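Local coordinates for protein Two-component system sensor histidine kinase (Bacteroides thetaiotaomicron, PDB 3OTT) that probably senses saccharides through this extracellular part, two beta-propellers and a Y_Y_Y beta-sandwich domain, and relays the signal by histidine phosphorylation and DNA binding, at residues B[315-320]-B[356-361]; B[328-333]-B[384-389]; B[337-342]-B[601-606]; B[345-350]-B[400-405]. All blocks are in the same frame, centred on the assembly; numbering follows the deposited sequence.

Interaction 1. Residues B[315-320]-B[356-361]. With TBR (hexatantalum dodecabromide), chain D.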
# COMPACT_ATOMS: atom_id res chain seq x y z
N SER B 315 -4.95 5.40 -3.69
CA SER B 315 -4.21 5.19 -2.48
C SER B 315 -4.10 6.49 -1.69
O SER B 315 -3.85 6.45 -0.51
CB SER B 315 -2.80 4.63 -2.75
OG SER B 315 -2.07 5.45 -3.63
N GLN B 316 -4.25 7.63 -2.36
CA GLN B 316 -4.20 8.92 -1.69
C GLN B 316 -5.48 9.12 -0.82
O GLN B 316 -5.48 9.93 0.08
CB GLN B 316 -3.99 10.08 -2.69
CG GLN B 316 -3.73 11.48 -2.03
CD GLN B 316 -3.63 12.62 -3.03
OE1 GLN B 316 -2.91 12.53 -4.04
NE2 GLN B 316 -4.33 13.69 -2.76
N ILE B 317 -6.52 8.35 -1.09
CA ILE B 317 -7.81 8.42 -0.37
C ILE B 317 -8.11 7.71 1.00
O ILE B 317 -8.15 8.42 1.99
CB ILE B 317 -8.99 8.24 -1.36
CG1 ILE B 317 -8.96 9.32 -2.45
CG2 ILE B 317 -10.32 8.18 -0.64
CD1 ILE B 317 -8.96 10.84 -1.98
N THR B 318 -8.31 6.41 1.23
CA THR B 318 -7.60 5.13 1.01
C THR B 318 -6.39 4.81 1.91
O THR B 318 -6.60 4.27 2.99
CB THR B 318 -7.68 4.49 -0.39
OG1 THR B 318 -9.01 3.96 -0.58
CG2 THR B 318 -6.77 3.35 -0.53
N GLY B 319 -5.16 5.11 1.50
CA GLY B 319 -3.99 4.57 2.20
C GLY B 319 -3.69 3.09 1.96
O GLY B 319 -2.94 2.49 2.74
N THR B 320 -4.22 2.52 0.86
CA THR B 320 -4.08 1.10 0.49
C THR B 320 -3.74 0.99 -0.98
O THR B 320 -4.01 1.90 -1.73
CB THR B 320 -5.43 0.36 0.65
OG1 THR B 320 -5.94 0.58 1.98
CG2 THR B 320 -5.30 -1.13 0.39
N HIS B 356 -8.18 10.97 7.03
CA HIS B 356 -7.99 9.59 6.54
C HIS B 356 -9.20 8.75 6.97
O HIS B 356 -9.11 7.85 7.82
CB HIS B 356 -6.63 9.00 7.01
CG HIS B 356 -5.43 9.79 6.54
ND1 HIS B 356 -5.03 9.85 5.22
CD2 HIS B 356 -4.53 10.54 7.23
CE1 HIS B 356 -3.95 10.61 5.11
NE2 HIS B 356 -3.62 11.04 6.32
N ASP B 357 -10.35 9.05 6.35
CA ASP B 357 -11.67 8.61 6.83
C ASP B 357 -12.49 7.96 5.71
O ASP B 357 -13.72 8.04 5.70
CB ASP B 357 -12.45 9.81 7.41
CG ASP B 357 -12.79 10.88 6.37
OD1 ASP B 357 -13.38 11.89 6.80
OD2 ASP B 357 -12.50 10.75 5.14
N ALA B 358 -11.80 7.36 4.76
CA ALA B 358 -12.46 6.63 3.68
C ALA B 358 -13.05 5.36 4.26
O ALA B 358 -12.47 4.72 5.13
CB ALA B 358 -11.46 6.29 2.61
N ILE B 359 -14.22 5.00 3.78
CA ILE B 359 -14.74 3.67 4.05
C ILE B 359 -14.97 2.95 2.71
O ILE B 359 -15.58 3.51 1.80
CB ILE B 359 -16.04 3.75 4.84
CG1 ILE B 359 -15.78 4.43 6.18
CG2 ILE B 359 -16.64 2.37 5.08
CD1 ILE B 359 -17.08 4.81 6.86
N TRP B 360 -14.51 1.71 2.61
CA TRP B 360 -14.52 1.04 1.35
C TRP B 360 -15.36 -0.22 1.51
O TRP B 360 -14.92 -1.16 2.21
CB TRP B 360 -13.10 0.66 0.94
CG TRP B 360 -12.98 0.22 -0.51
CD1 TRP B 360 -13.97 -0.30 -1.31
CD2 TRP B 360 -11.80 0.28 -1.32
NE1 TRP B 360 -13.47 -0.55 -2.57
CE2 TRP B 360 -12.14 -0.19 -2.60
CE3 TRP B 360 -10.47 0.72 -1.07
CZ2 TRP B 360 -11.21 -0.26 -3.63
CZ3 TRP B 360 -9.54 0.65 -2.09
CH2 TRP B 360 -9.91 0.17 -3.37
N TYR B 361 -16.56 -0.18 0.89
CA TYR B 361 -17.56 -1.26 0.96
C TYR B 361 -17.29 -2.27 -0.15
O TYR B 361 -17.18 -1.89 -1.35
CB TYR B 361 -18.97 -0.72 0.80
CG TYR B 361 -19.40 0.12 1.95
CD1 TYR B 361 -19.11 1.51 1.98
CD2 TYR B 361 -20.05 -0.45 3.05
CE1 TYR B 361 -19.46 2.31 3.10
CE2 TYR B 361 -20.43 0.36 4.18
CZ TYR B 361 -20.10 1.74 4.17
OH TYR B 361 -20.42 2.55 5.23
TA1 TBR D . 0.76 15.60 -1.29
TA2 TBR D . 1.47 18.20 -0.82
TA3 TBR D . -1.28 17.44 -0.69
TA4 TBR D . 0.16 18.16 1.64
TA5 TBR D . -0.54 15.49 1.15
TA6 TBR D . 2.13 16.25 0.95
BR1 TBR D . 2.02 16.97 -3.11
BR2 TBR D . -1.38 15.79 -2.77
BR3 TBR D . -0.40 13.45 -0.47
BR4 TBR D . 2.85 14.26 -0.56
BR5 TBR D . -0.39 19.40 -2.18
BR6 TBR D . -3.04 15.88 0.41
BR7 TBR D . -1.13 16.69 3.39
BR8 TBR D . 2.24 17.70 3.13
BR9 TBR D . 1.37 20.28 0.76
BRA TBR D . -2.15 19.23 1.02
BRB TBR D . 1.33 14.34 2.54
BRC TBR D . 3.91 17.81 -0.14

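Interaction 2. Residues B[328-333]-B[384-389]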
# COMPACT_ATOMS: atom_id res chain seq x y z
N SER B 328 -19.13 5.07 -11.34
CA SER B 328 -20.13 5.98 -10.76
C SER B 328 -19.44 6.84 -9.71
O SER B 328 -18.79 6.33 -8.78
CB SER B 328 -21.26 5.24 -10.09
OG SER B 328 -21.80 4.29 -10.96
N LEU B 329 -19.57 8.14 -9.94
CA LEU B 329 -19.15 9.16 -9.00
C LEU B 329 -20.41 9.93 -8.63
O LEU B 329 -21.32 10.15 -9.47
CB LEU B 329 -18.15 10.07 -9.68
CG LEU B 329 -17.03 9.37 -10.45
CD1 LEU B 329 -16.27 10.38 -11.28
CD2 LEU B 329 -16.07 8.60 -9.52
N PHE B 330 -20.50 10.25 -7.34
CA PHE B 330 -21.64 10.93 -6.77
C PHE B 330 -21.22 11.60 -5.48
O PHE B 330 -20.40 11.10 -4.74
CB PHE B 330 -22.78 9.93 -6.53
CG PHE B 330 -24.10 10.60 -6.23
CD1 PHE B 330 -24.90 11.11 -7.26
CD2 PHE B 330 -24.56 10.72 -4.88
CE1 PHE B 330 -26.15 11.75 -6.96
CE2 PHE B 330 -25.77 11.35 -4.57
CZ PHE B 330 -26.56 11.88 -5.60
N ARG B 331 -21.76 12.76 -5.23
CA ARG B 331 -21.58 13.42 -3.94
C ARG B 331 -22.99 13.67 -3.37
O ARG B 331 -23.84 14.27 -4.04
CB ARG B 331 -20.83 14.76 -4.12
CG ARG B 331 -20.27 15.31 -2.83
CD ARG B 331 -19.97 16.75 -2.91
NE ARG B 331 -19.23 17.17 -1.74
CZ ARG B 331 -19.00 18.45 -1.45
NH1 ARG B 331 -19.47 19.38 -2.26
NH2 ARG B 331 -18.30 18.81 -0.36
N ASP B 332 -23.26 13.22 -2.14
CA ASP B 332 -24.60 13.33 -1.62
C ASP B 332 -24.94 14.69 -1.00
O ASP B 332 -24.07 15.54 -0.80
CB ASP B 332 -24.97 12.15 -0.71
CG ASP B 332 -24.23 12.16 0.57
OD1 ASP B 332 -23.67 13.22 0.96
OD2 ASP B 332 -24.20 11.08 1.20
N SER B 333 -26.22 14.86 -0.69
CA SER B 333 -26.72 16.05 -0.03
C SER B 333 -26.00 16.34 1.31
O SER B 333 -25.77 17.47 1.58
CB SER B 333 -28.26 16.02 0.09
OG SER B 333 -28.67 15.00 0.99
N GLN B 384 -33.75 12.15 0.54
CA GLN B 384 -32.32 12.09 0.88
C GLN B 384 -31.81 10.67 1.27
O GLN B 384 -30.83 10.53 1.97
CB GLN B 384 -31.93 13.18 1.93
CG GLN B 384 -32.19 14.65 1.43
CD GLN B 384 -33.69 15.08 1.56
OE1 GLN B 384 -34.26 14.97 2.63
NE2 GLN B 384 -34.32 15.49 0.48
N GLN B 385 -32.46 9.62 0.78
CA GLN B 385 -31.94 8.30 1.05
C GLN B 385 -31.01 7.90 -0.14
O GLN B 385 -31.33 8.12 -1.31
CB GLN B 385 -33.10 7.30 1.19
CG GLN B 385 -34.10 7.52 2.37
CD GLN B 385 -33.51 7.10 3.69
OE1 GLN B 385 -33.02 5.97 3.85
NE2 GLN B 385 -33.51 8.02 4.65
N LEU B 386 -29.89 7.26 0.20
CA LEU B 386 -28.88 6.93 -0.76
C LEU B 386 -29.15 5.48 -1.30
O LEU B 386 -29.16 4.55 -0.51
CB LEU B 386 -27.53 7.00 -0.07
CG LEU B 386 -26.26 7.10 -0.95
CD1 LEU B 386 -25.88 5.81 -1.50
CD2 LEU B 386 -26.41 8.10 -2.09
N TRP B 387 -29.36 5.34 -2.61
CA TRP B 387 -29.51 4.03 -3.21
C TRP B 387 -28.36 3.63 -4.19
O TRP B 387 -27.80 4.49 -4.86
CB TRP B 387 -30.80 3.95 -3.98
CG TRP B 387 -32.06 4.17 -3.12
CD1 TRP B 387 -32.63 5.36 -2.85
CD2 TRP B 387 -32.90 3.17 -2.53
NE1 TRP B 387 -33.75 5.19 -2.10
CE2 TRP B 387 -33.95 3.85 -1.90
CE3 TRP B 387 -32.88 1.78 -2.49
CZ2 TRP B 387 -34.96 3.20 -1.22
CZ3 TRP B 387 -33.86 1.12 -1.83
CH2 TRP B 387 -34.90 1.83 -1.19
N ILE B 388 -28.01 2.34 -4.26
CA ILE B 388 -27.01 1.94 -5.24
C ILE B 388 -27.56 0.76 -6.06
O ILE B 388 -28.32 -0.09 -5.51
CB ILE B 388 -25.61 1.64 -4.61
CG1 ILE B 388 -25.76 0.58 -3.54
CG2 ILE B 388 -24.93 2.95 -3.94
CD1 ILE B 388 -24.41 -0.15 -3.25
N ALA B 389 -27.22 0.73 -7.34
CA ALA B 389 -27.59 -0.41 -8.14
C ALA B 389 -26.31 -1.18 -8.38
O ALA B 389 -25.24 -0.57 -8.68
CB ALA B 389 -28.24 0.04 -9.51

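Interaction 3. Residues B[337-342]-B[601-606]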
# COMPACT_ATOMS: atom_id res chain seq x y z
N TYR B 337 -18.58 12.00 -0.57
CA TYR B 337 -18.34 11.56 -1.92
C TYR B 337 -18.51 10.07 -1.96
O TYR B 337 -18.19 9.41 -0.99
CB TYR B 337 -16.92 11.92 -2.35
CG TYR B 337 -16.69 13.40 -2.41
CD1 TYR B 337 -16.32 14.13 -1.28
CD2 TYR B 337 -16.82 14.07 -3.63
CE1 TYR B 337 -16.09 15.53 -1.38
CE2 TYR B 337 -16.60 15.41 -3.73
CZ TYR B 337 -16.24 16.14 -2.62
OH TYR B 337 -16.04 17.49 -2.82
N TRP B 338 -19.04 9.55 -3.07
CA TRP B 338 -19.26 8.14 -3.26
C TRP B 338 -18.77 7.78 -4.66
O TRP B 338 -19.44 8.10 -5.66
CB TRP B 338 -20.74 7.82 -3.18
CG TRP B 338 -21.39 7.98 -1.85
CD1 TRP B 338 -22.10 9.07 -1.39
CD2 TRP B 338 -21.45 7.00 -0.82
NE1 TRP B 338 -22.56 8.83 -0.12
CE2 TRP B 338 -22.18 7.57 0.26
CE3 TRP B 338 -20.92 5.71 -0.68
CZ2 TRP B 338 -22.46 6.85 1.42
CZ3 TRP B 338 -21.17 5.03 0.45
CH2 TRP B 338 -21.95 5.59 1.49
N PHE B 339 -17.61 7.12 -4.69
CA PHE B 339 -16.91 6.79 -5.90
C PHE B 339 -16.82 5.26 -5.93
O PHE B 339 -16.16 4.63 -5.07
CB PHE B 339 -15.52 7.37 -5.84
CG PHE B 339 -15.44 8.84 -6.17
CD1 PHE B 339 -16.56 9.67 -6.06
CD2 PHE B 339 -14.22 9.39 -6.59
CE1 PHE B 339 -16.48 11.00 -6.38
CE2 PHE B 339 -14.13 10.73 -6.91
CZ PHE B 339 -15.29 11.55 -6.80
N GLY B 340 -17.50 4.66 -6.90
CA GLY B 340 -17.60 3.18 -7.00
C GLY B 340 -17.37 2.71 -8.43
O GLY B 340 -17.43 3.49 -9.41
N GLY B 341 -17.14 1.42 -8.57
CA GLY B 341 -16.97 0.83 -9.88
C GLY B 341 -16.82 -0.67 -9.80
O GLY B 341 -17.57 -1.31 -9.13
N ALA B 342 -15.79 -1.21 -10.43
CA ALA B 342 -15.62 -2.67 -10.55
C ALA B 342 -15.35 -3.27 -9.20
O ALA B 342 -15.76 -4.38 -8.94
CB ALA B 342 -14.43 -2.99 -11.47
N SER B 601 -16.05 7.48 -16.08
CA SER B 601 -16.99 8.07 -15.15
C SER B 601 -16.84 9.59 -15.11
O SER B 601 -15.72 10.09 -15.17
CB SER B 601 -16.64 7.54 -13.74
OG SER B 601 -17.82 7.68 -13.01
N LEU B 602 -17.92 10.34 -14.99
CA LEU B 602 -17.81 11.82 -14.88
C LEU B 602 -18.79 12.43 -13.81
O LEU B 602 -19.92 11.94 -13.67
CB LEU B 602 -18.04 12.53 -16.24
CG LEU B 602 -17.13 12.29 -17.47
CD1 LEU B 602 -17.82 12.69 -18.79
CD2 LEU B 602 -15.73 12.99 -17.39
N LEU B 603 -18.37 13.46 -13.08
CA LEU B 603 -19.25 14.12 -12.11
C LEU B 603 -18.94 15.61 -12.03
O LEU B 603 -17.80 16.03 -11.72
CB LEU B 603 -19.09 13.52 -10.71
CG LEU B 603 -19.87 14.18 -9.51
CD1 LEU B 603 -21.39 13.98 -9.61
CD2 LEU B 603 -19.41 13.70 -8.15
N PHE B 604 -19.97 16.42 -12.30
CA PHE B 604 -19.89 17.85 -12.05
C PHE B 604 -20.35 18.17 -10.64
O PHE B 604 -21.48 17.87 -10.29
CB PHE B 604 -20.80 18.56 -13.03
CG PHE B 604 -20.81 20.06 -12.86
CD1 PHE B 604 -19.63 20.77 -12.67
CD2 PHE B 604 -22.02 20.77 -12.90
CE1 PHE B 604 -19.65 22.20 -12.50
CE2 PHE B 604 -22.04 22.18 -12.73
CZ PHE B 604 -20.85 22.87 -12.51
N ASP B 605 -19.49 18.80 -9.84
CA ASP B 605 -19.87 19.34 -8.51
C ASP B 605 -20.09 20.86 -8.59
O ASP B 605 -19.12 21.61 -8.66
CB ASP B 605 -18.84 19.04 -7.42
CG ASP B 605 -19.37 19.37 -5.96
OD1 ASP B 605 -20.61 19.39 -5.69
OD2 ASP B 605 -18.51 19.58 -5.07
N PRO B 606 -21.36 21.31 -8.58
CA PRO B 606 -21.65 22.73 -8.73
C PRO B 606 -21.10 23.57 -7.58
O PRO B 606 -20.70 24.70 -7.82
CB PRO B 606 -23.19 22.79 -8.77
CG PRO B 606 -23.64 21.45 -9.07
CD PRO B 606 -22.59 20.51 -8.48

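Interaction 4. Residues B[345-350]-B[400-405]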
# COMPACT_ATOMS: atom_id res chain seq x y z
N LEU B 345 -17.20 0.17 -3.41
CA LEU B 345 -17.68 1.54 -3.31
C LEU B 345 -17.01 2.27 -2.14
O LEU B 345 -17.07 1.82 -1.00
CB LEU B 345 -19.21 1.53 -3.12
CG LEU B 345 -20.00 2.83 -2.90
CD1 LEU B 345 -20.04 3.76 -4.11
CD2 LEU B 345 -21.47 2.54 -2.42
N ILE B 346 -16.46 3.43 -2.43
CA ILE B 346 -15.70 4.16 -1.45
C ILE B 346 -16.44 5.44 -1.06
O ILE B 346 -16.78 6.25 -1.95
CB ILE B 346 -14.30 4.48 -1.98
CG1 ILE B 346 -13.62 3.21 -2.51
CG2 ILE B 346 -13.43 5.16 -0.88
CD1 ILE B 346 -12.36 3.52 -3.32
N ARG B 347 -16.68 5.58 0.26
CA ARG B 347 -17.18 6.80 0.87
C ARG B 347 -16.06 7.61 1.53
O ARG B 347 -15.29 7.07 2.33
CB ARG B 347 -18.15 6.49 2.01
CG ARG B 347 -19.10 7.60 2.33
CD ARG B 347 -19.80 7.25 3.61
NE ARG B 347 -19.00 7.68 4.75
CZ ARG B 347 -19.45 7.77 6.00
NH1 ARG B 347 -20.69 7.43 6.28
NH2 ARG B 347 -18.64 8.22 6.96
N PHE B 348 -16.03 8.91 1.27
CA PHE B 348 -14.96 9.74 1.81
C PHE B 348 -15.40 11.20 1.77
O PHE B 348 -16.36 11.52 1.07
CB PHE B 348 -13.63 9.47 1.05
CG PHE B 348 -13.64 9.87 -0.39
CD1 PHE B 348 -14.26 9.06 -1.36
CD2 PHE B 348 -12.99 11.04 -0.81
CE1 PHE B 348 -14.26 9.45 -2.75
CE2 PHE B 348 -12.99 11.43 -2.17
CZ PHE B 348 -13.66 10.63 -3.15
N THR B 349 -14.76 12.08 2.52
CA THR B 349 -15.22 13.46 2.61
C THR B 349 -14.33 14.52 1.96
O THR B 349 -14.78 15.63 1.65
CB THR B 349 -15.42 13.89 4.06
OG1 THR B 349 -14.16 13.80 4.74
CG2 THR B 349 -16.47 12.98 4.76
N ASP B 350 -13.06 14.24 1.75
CA ASP B 350 -12.31 15.26 1.00
C ASP B 350 -11.50 14.65 -0.15
O ASP B 350 -10.82 13.65 0.05
CB ASP B 350 -11.45 16.18 1.91
CG ASP B 350 -10.09 15.56 2.26
OD1 ASP B 350 -9.06 16.12 1.79
OD2 ASP B 350 -10.04 14.52 3.00
N ALA B 400 -26.80 5.90 9.85
CA ALA B 400 -26.56 5.78 11.30
C ALA B 400 -25.72 4.57 11.62
O ALA B 400 -24.86 4.64 12.47
CB ALA B 400 -27.84 5.77 12.09
N THR B 401 -25.93 3.47 10.90
CA THR B 401 -25.13 2.24 11.15
C THR B 401 -23.94 2.11 10.19
O THR B 401 -23.03 1.26 10.38
CB THR B 401 -25.99 0.97 11.02
OG1 THR B 401 -26.38 0.78 9.65
CG2 THR B 401 -27.25 1.02 11.95
N ARG B 402 -23.97 2.89 9.12
CA ARG B 402 -22.87 2.90 8.17
C ARG B 402 -22.84 1.59 7.40
O ARG B 402 -21.81 1.11 7.03
CB ARG B 402 -21.54 3.26 8.86
CG ARG B 402 -21.46 4.78 9.28
CD ARG B 402 -20.21 5.20 10.11
NE ARG B 402 -20.01 4.34 11.29
CZ ARG B 402 -18.91 3.62 11.57
NH1 ARG B 402 -17.83 3.68 10.78
NH2 ARG B 402 -18.87 2.86 12.66
N GLN B 403 -24.02 1.01 7.20
CA GLN B 403 -24.19 -0.27 6.54
C GLN B 403 -25.26 -0.14 5.45
O GLN B 403 -26.22 0.68 5.59
CB GLN B 403 -24.54 -1.41 7.53
CG GLN B 403 -23.48 -1.74 8.62
CD GLN B 403 -22.14 -2.23 8.06
OE1 GLN B 403 -22.06 -2.87 7.00
NE2 GLN B 403 -21.08 -1.92 8.75
N PHE B 404 -25.07 -0.90 4.37
CA PHE B 404 -26.15 -1.10 3.35
C PHE B 404 -27.18 -2.13 3.74
O PHE B 404 -26.87 -3.09 4.44
CB PHE B 404 -25.56 -1.42 1.96
CG PHE B 404 -24.91 -0.22 1.34
CD1 PHE B 404 -25.68 0.73 0.64
CD2 PHE B 404 -23.59 0.04 1.58
CE1 PHE B 404 -25.09 1.86 0.16
CE2 PHE B 404 -22.99 1.18 1.10
CZ PHE B 404 -23.73 2.08 0.40
N ILE B 405 -28.41 -1.90 3.30
CA ILE B 405 -29.53 -2.83 3.48
C ILE B 405 -29.84 -3.34 2.08
O ILE B 405 -30.09 -2.53 1.17
CB ILE B 405 -30.80 -2.13 4.04
CG1 ILE B 405 -30.66 -1.82 5.51
CG2 ILE B 405 -32.07 -3.01 3.85
CD1 ILE B 405 -30.19 -0.47 5.79

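Interaction 1. Residues B[315-320]-B[356-361]
Thr318 and Ala358 bring the two backbones closest, with their CA atoms 5.7 Å apart, where a short, weakly bonded helical turn lies against the chain leading into strand 359-361. That strand is the outermost of its four-stranded beta-propeller blade, and the turn sits on the connection entering the same blade. The turn is closed by Gly319 N donating to Ser315 O at 2.7 Å. Gly319 then leaves the helix with a positive phi of 74°, where a side chain would be jammed against the Thr318 carbonyl, so glycine suits the place. No hydrogen bond links the segments. Ala358 is small enough to let the turn come close: its CB lies 3.4 Å from Thr318 N and also meets CG2 of Ile317, whose side chain packs further on Phe348 of strand 344-348. Gln316 points the other way, its extended chain reaching the hexatantalum dodecabromide cluster, a heavy-atom compound of the kind used for phasing. Gln316 NE2 stands 3.6 Å from BR2 of the cluster and donates a hydrogen bond to the Ala352 carbonyl. An alanine here is likely to leave that carbonyl without its amide donor and to open a gap beside the bromides. With CG anti to the backbone N (chi1 -167°), Trp360 brings its six-membered ring beside Thr318, while its NE1 bonds to Asn343 O. Thr318 OG1 lies 3.6 Å from Trp360 CE3 and 3.7 Å from Trp360 CZ3, approaching the indole obliquely.

Interaction 2. Residues B[328-333]-B[384-389]
Phe330 and Leu386 make the closely packed half of this contact, and Ser333 with Gln384 the half that faces solvent. On the inner side, the side chains of Phe330 and Leu386 run antiparallel, side by side, so that CD2 of the leucine comes obliquely to the ring, 4.1 Å from Phe330 CE2. Each has CG anti to its own backbone N (chi1 -167° for Phe330), which carries the phenyl ring and one methyl into the gap between the strands. The ring also rests on Ile378 and Glu380 of strand 375-380, while Leu386 has Tyr397 and Tyr399 beside it; a large flat ring and a branched aliphatic chain suit a seam where side chains alone must fill the space. The seam runs between consecutive blades of a beta-propeller: strand 326-331 begins one, and strand 386-390 is second in the next, so no backbone hydrogen bond joins the segments. A polar link between the blades lies nearby, where Asp332 OD2 is hydrogen-bonded to Tyr399 OH and also accepts from Trp338 NE1. Outward the contact thins, although the backbones come nearest here, the CA atoms of Ser333 and Gln384 lying 6.9 Å apart. Ser333 OG touches only the aliphatic part of the glutamine, 3.6 Å from Gln384 CG; its hydrogen-bond partner is Glu380 OE2, on strand 375-380. Gln384 is bent at chi2 (80°), which leads its amide away from Ser333.

Interaction 3. Residues B[337-342]-B[601-606]
At the closing seam of the second beta-propeller, where the blade that closes the ring meets the blade that begins with strand 326-331, Phe339 and Tyr337 of strand 337-341 face Leu603 and Asp605 of strand 601-605. The strands are not sheet partners: their nearest CA atoms, of Tyr337 and Asp605, stand 10.3 Å apart, and side chains bridge the interval. Leu603 sends CD2 obliquely to the Phe339 ring, 4.4 Å from Phe339 CE1, a loose apolar touch, with Leu329 packing against both residues. The phenyl ring is steadied by edge-to-face partners, Phe348 in its own blade and Phe619 in the other. At the other end Tyr337 OH approaches Asp605 OD2 to 3.9 Å, a distance too long for a hydrogen bond. Ring and carboxylate lie almost perpendicular, their planes 82° apart. The charge on Asp605 is met instead by Arg331 NH1 in a salt bridge, which ties the two blades together beside the tyrosine. Aromatic and aliphatic side chains filling the space between blades are characteristic of a beta-propeller, whose ring is closed here by a blade joining strand 310-313 to strands 601-605, 610-615 and 618-623.

Interaction 4. Residues B[345-350]-B[400-405]
The turn that brings Arg402 up to Arg347 starts at Ala400, where the backbone N atoms of Ala400 and Thr401 both donate to Asp398 OD1. Arg402 follows with a positive phi (69°), and it and Gln403 together face Asp398 across the hairpin, forming a G1 beta bulge. The aliphatic stem of Arg402 does the touching: its CG lies 4.1 Å from Arg347 NH1, approaching that guanidinium obliquely. The two long side chains cross at about a right angle, and their guanidinium planes are 59° apart. The like charges stay separated, with Arg402 NE 5.9 Å from Arg347 NH1, an arrangement that probably eases their repulsion. The carbonyl of Arg402 accepts a hydrogen bond from Tyr361 OH, on the blade that carries Arg347. Gln403 opens the strand and turns to the loop beside it, giving NE2 to Thr367 O. Phe404 then points back across the interface. With CG anti to the carbonyl carbon (chi1 -71°), its ring reaches Leu345, and Leu345 CD2 comes obliquely to 3.6 Å from Phe404 CZ. Tyr361, edge-to-face with the phenylalanine, adds a second aromatic, so that leucine and aromatic rings pack together here. Ile405 resumes sheet pairing with Arg396. The third strand of one blade thus meets the fourth of the next, through the face-to-face side-chain packing typical of adjacent blades in a beta-propeller.

In the fold
All four contacts involve the propeller blade made by strands 326-331, 337-341, 344-348 and 359-361. Interaction 1 fastens the entering turn to its outer strand; interactions 2 and 4, with centres 10 Å apart, join it to the next blade, and interaction 3 joins it to the blade that closes the ring. Interactions 2 and 3 lie closest, 9 Å between centres, and the most distant pair, 1 and 2, is 18 Å apart. Along the chain interaction 4 is nested within the loop spanned by interaction 3, while every other pair crosses. One sheet is thus packed against both neighbours, and residues more than 260 apart in sequence become part of a single closed propeller.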